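Nitrophorin Cim l NP (Cimex lectularius, PDB 2IMQ) carries nitric oxide on a heme in bed-bug saliva and delivers it to the victim during feeding, causing vasodilation. Local coordinates at residues V88-K93 and T120-Y125. Residues are numbered along the deposited sequence; the frame is centred on the assembly and turned at random.
Sequences VYCLEK and TSFTIY. With HEM (protoporphyrin IX containing Fe), chain B.
The two sheets of the beta-sandwich, a DNase I-like fold, face each other here: strand 84-91 of one sheet lies over strand 116-124 of the other, their local axes 9.4 Å apart and 16° from parallel. Val88 and Cys90 of the first and Thr120, Phe122 and Ile124 of the second point in between the sheets. Val88 uses both branches. Val88 CG2 meets Thr120 CG2 tip to tip at 3.9 Å, while Val88 CG1, anti to the backbone N (chi1 -177°), touches the Phe122 ring at CE2, 3.7 Å away. Thr120 turns its methyl to this interface, while its OG1 shares a hydrogen bond with Thr104 OG1, within its own sheet. Further along, Cys90 SG sits 4.0 Å from Ile124 CD1 and obliquely to the Phe122 ring, 5.5 Å from its centroid, a loose sulfur-aromatic contact. Phe122 also packs on Leu76 and Phe131. On the other face of strand 84-91, Tyr89 OH donates a 2.6 Å hydrogen bond to propionate oxygen HEM O2A, which lies at the Tyr89 ring edge, in its plane; Lys75 NZ also bonds the heme. Strand 84-91 is thus two-faced: its valine methyls and cysteine sulfur join the other sheet through dispersion, whereas one polar hold on the heme comes from its opposite side.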
loop_
_atom_site.group_PDB
_atom_site.type_symbol
_atom_site.label_atom_id
_atom_site.label_comp_id
_atom_site.label_asym_id
_atom_site.label_seq_id
_atom_site.Cartn_x
_atom_site.Cartn_y
_atom_site.Cartn_z
ATOM N N VAL A 88 -4.315 9.328 -4.271
ATOM C CA VAL A 88 -3.399 9.302 -5.379
ATOM C C VAL A 88 -3.129 10.742 -5.825
ATOM O O VAL A 88 -4.090 11.482 -6.042
ATOM C CB VAL A 88 -3.939 8.449 -6.555
ATOM C CG1 VAL A 88 -2.935 8.397 -7.633
ATOM C CG2 VAL A 88 -4.246 7.020 -6.061
ATOM N N TYR A 89 -1.857 11.073 -5.961
ATOM C CA TYR A 89 -1.405 12.368 -6.453
ATOM C C TYR A 89 -0.614 12.147 -7.724
ATOM O O TYR A 89 0.086 11.145 -7.898
ATOM C CB TYR A 89 -0.461 13.027 -5.430
ATOM C CG TYR A 89 -1.031 13.276 -4.098
ATOM C CD1 TYR A 89 -0.858 12.360 -3.087
ATOM C CD2 TYR A 89 -1.741 14.422 -3.811
ATOM C CE1 TYR A 89 -1.365 12.590 -1.824
ATOM C CE2 TYR A 89 -2.244 14.660 -2.551
ATOM C CZ TYR A 89 -2.049 13.729 -1.532
ATOM O OH TYR A 89 -2.589 13.923 -0.291
ATOM N N CYS A 90 -0.696 13.141 -8.637
ATOM C CA CYS A 90 0.105 13.085 -9.829
ATOM C C CYS A 90 0.583 14.479 -10.154
ATOM O O CYS A 90 -0.137 15.429 -9.902
ATOM C CB CYS A 90 -0.716 12.528 -10.989
ATOM S SG CYS A 90 0.138 12.312 -12.611
ATOM N N LEU A 91 1.784 14.595 -10.682
ATOM C CA LEU A 91 2.252 15.938 -11.114
ATOM C C LEU A 91 1.275 16.494 -12.125
ATOM O O LEU A 91 0.901 15.817 -13.090
ATOM C CB LEU A 91 3.662 15.877 -11.663
ATOM C CG LEU A 91 4.811 15.657 -10.665
ATOM C CD1 LEU A 91 6.092 15.480 -11.385
ATOM C CD2 LEU A 91 4.902 16.728 -9.620
ATOM N N GLU A 92 0.842 17.723 -11.871
ATOM C CA GLU A 92 -0.124 18.385 -12.731
ATOM C C GLU A 92 0.316 18.424 -14.203
ATOM O O GLU A 92 -0.509 18.328 -15.089
ATOM C CB GLU A 92 -0.347 19.802 -12.201
ATOM C CG GLU A 92 -1.126 20.719 -13.118
ATOM C CD GLU A 92 -2.502 20.205 -13.440
ATOM O OE1 GLU A 92 -3.097 19.536 -12.558
ATOM O OE2 GLU A 92 -2.969 20.470 -14.575
ATOM N N LYS A 93 1.607 18.517 -14.456
ATOM C CA LYS A 93 2.100 18.588 -15.841
ATOM C C LYS A 93 1.768 17.357 -16.714
ATOM O O LYS A 93 1.810 17.430 -17.919
ATOM C CB LYS A 93 3.596 18.883 -15.856
ATOM C CG LYS A 93 4.440 17.754 -15.374
ATOM C CD LYS A 93 5.886 17.953 -15.730
ATOM C CE LYS A 93 6.759 16.999 -14.959
ATOM N NZ LYS A 93 8.171 17.435 -14.952
ATOM N N THR A 120 -8.400 3.059 -7.410
ATOM C CA THR A 120 -8.397 4.349 -8.136
ATOM C C THR A 120 -7.546 4.179 -9.349
ATOM O O THR A 120 -6.398 3.736 -9.283
ATOM C CB THR A 120 -7.849 5.445 -7.201
ATOM O OG1 THR A 120 -8.781 5.683 -6.152
ATOM C CG2 THR A 120 -7.635 6.774 -7.924
ATOM N N SER A 121 -8.099 4.587 -10.511
ATOM C CA SER A 121 -7.442 4.414 -11.781
ATOM C C SER A 121 -7.503 5.715 -12.597
ATOM O O SER A 121 -8.404 6.496 -12.459
ATOM C CB SER A 121 -8.122 3.308 -12.615
ATOM O OG SER A 121 -8.106 2.058 -11.930
ATOM N N PHE A 122 -6.554 5.867 -13.466
ATOM C CA PHE A 122 -6.437 7.096 -14.326
ATOM C C PHE A 122 -5.462 6.854 -15.430
ATOM O O PHE A 122 -4.611 5.954 -15.384
ATOM C CB PHE A 122 -5.990 8.302 -13.472
ATOM C CG PHE A 122 -4.582 8.181 -12.938
ATOM C CD1 PHE A 122 -3.537 8.715 -13.644
ATOM C CD2 PHE A 122 -4.311 7.543 -11.703
ATOM C CE1 PHE A 122 -2.260 8.606 -13.211
ATOM C CE2 PHE A 122 -3.002 7.424 -11.253
ATOM C CZ PHE A 122 -1.982 7.947 -11.999
ATOM N N THR A 123 -5.591 7.669 -16.481
ATOM C CA THR A 123 -4.766 7.479 -17.632
ATOM C C THR A 123 -3.947 8.719 -17.897
ATOM O O THR A 123 -4.472 9.828 -17.896
ATOM C CB THR A 123 -5.697 7.224 -18.842
ATOM O OG1 THR A 123 -6.319 5.934 -18.703
ATOM C CG2 THR A 123 -4.914 7.177 -20.124
ATOM N N ILE A 124 -2.655 8.524 -18.133
ATOM C CA ILE A 124 -1.764 9.583 -18.592
ATOM C C ILE A 124 -0.934 9.037 -19.725
ATOM O O ILE A 124 -0.479 7.900 -19.692
ATOM C CB ILE A 124 -0.875 10.232 -17.457
ATOM C CG1 ILE A 124 -0.087 9.192 -16.670
ATOM C CG2 ILE A 124 -1.762 11.000 -16.533
ATOM C CD1 ILE A 124 0.915 9.815 -15.686
ATOM N N TYR A 125 -0.773 9.856 -20.770
ATOM C CA TYR A 125 -0.017 9.460 -21.937
ATOM C C TYR A 125 -0.541 8.159 -22.532
ATOM O O TYR A 125 0.224 7.289 -22.975
ATOM C CB TYR A 125 1.463 9.400 -21.607
ATOM C CG TYR A 125 1.990 10.675 -20.984
ATOM C CD1 TYR A 125 2.386 10.726 -19.650
ATOM C CD2 TYR A 125 2.138 11.843 -21.746
ATOM C CE1 TYR A 125 2.871 11.872 -19.091
ATOM C CE2 TYR A 125 2.629 13.012 -21.184
ATOM C CZ TYR A 125 3.006 13.031 -19.870
ATOM O OH TYR A 125 3.518 14.189 -19.327
HETATM C CHA HEM B . -7.594 12.614 4.273
HETATM C CHB HEM B . -3.435 10.301 5.197
HETATM C CHC HEM B . -5.058 9.157 9.582
HETATM C CHD HEM B . -9.287 11.140 8.628
HETATM C C1A HEM B . -6.325 12.132 4.129
HETATM C C2A HEM B . -5.458 12.314 2.989
HETATM C C3A HEM B . -4.317 11.630 3.258
HETATM C C4A HEM B . -4.426 11.043 4.562
HETATM C CMA HEM B . -3.095 11.554 2.361
HETATM C CAA HEM B . -5.744 13.126 1.704
HETATM C CBA HEM B . -5.090 14.504 1.996
HETATM C CGA HEM B . -5.340 15.488 0.863
HETATM O O1A HEM B . -6.434 16.048 0.802
HETATM O O2A HEM B . -4.418 15.766 0.057
HETATM C C1B HEM B . -3.521 9.814 6.464
HETATM C C2B HEM B . -2.472 9.098 7.148
HETATM C C3B HEM B . -2.901 8.780 8.364
HETATM C C4B HEM B . -4.238 9.299 8.494
HETATM C CMB HEM B . -1.197 8.869 6.416
HETATM C CAB HEM B . -2.191 8.010 9.466
HETATM C CBB HEM B . -0.856 7.902 9.488
HETATM C C1C HEM B . -6.331 9.609 9.776
HETATM C C2C HEM B . -7.171 9.388 10.926
HETATM C C3C HEM B . -8.321 10.004 10.667
HETATM C C4C HEM B . -8.294 10.496 9.325
HETATM C CMC HEM B . -6.753 8.771 12.265
HETATM C CAC HEM B . -9.526 10.096 11.593
HETATM C CBC HEM B . -10.156 9.013 12.042
HETATM C C1D HEM B . -9.220 11.664 7.356
HETATM C C2D HEM B . -10.345 12.256 6.673
HETATM C C3D HEM B . -9.822 12.736 5.358
HETATM C C4D HEM B . -8.430 12.372 5.324
HETATM C CMD HEM B . -11.769 12.413 7.206
HETATM C CAD HEM B . -10.693 13.430 4.297
HETATM C CBD HEM B . -11.036 14.797 4.867
HETATM C CGD HEM B . -11.586 15.687 3.796
HETATM O O1D HEM B . -11.924 16.864 4.146
HETATM O O2D HEM B . -11.679 15.206 2.629
HETATM N NA HEM B . -5.674 11.368 5.092
HETATM N NB HEM B . -4.598 9.900 7.302
HETATM N NC HEM B . -7.054 10.253 8.818
HETATM N ND HEM B . -8.118 11.733 6.512
HETATM FE FE HEM B . -6.322 10.938 6.994
#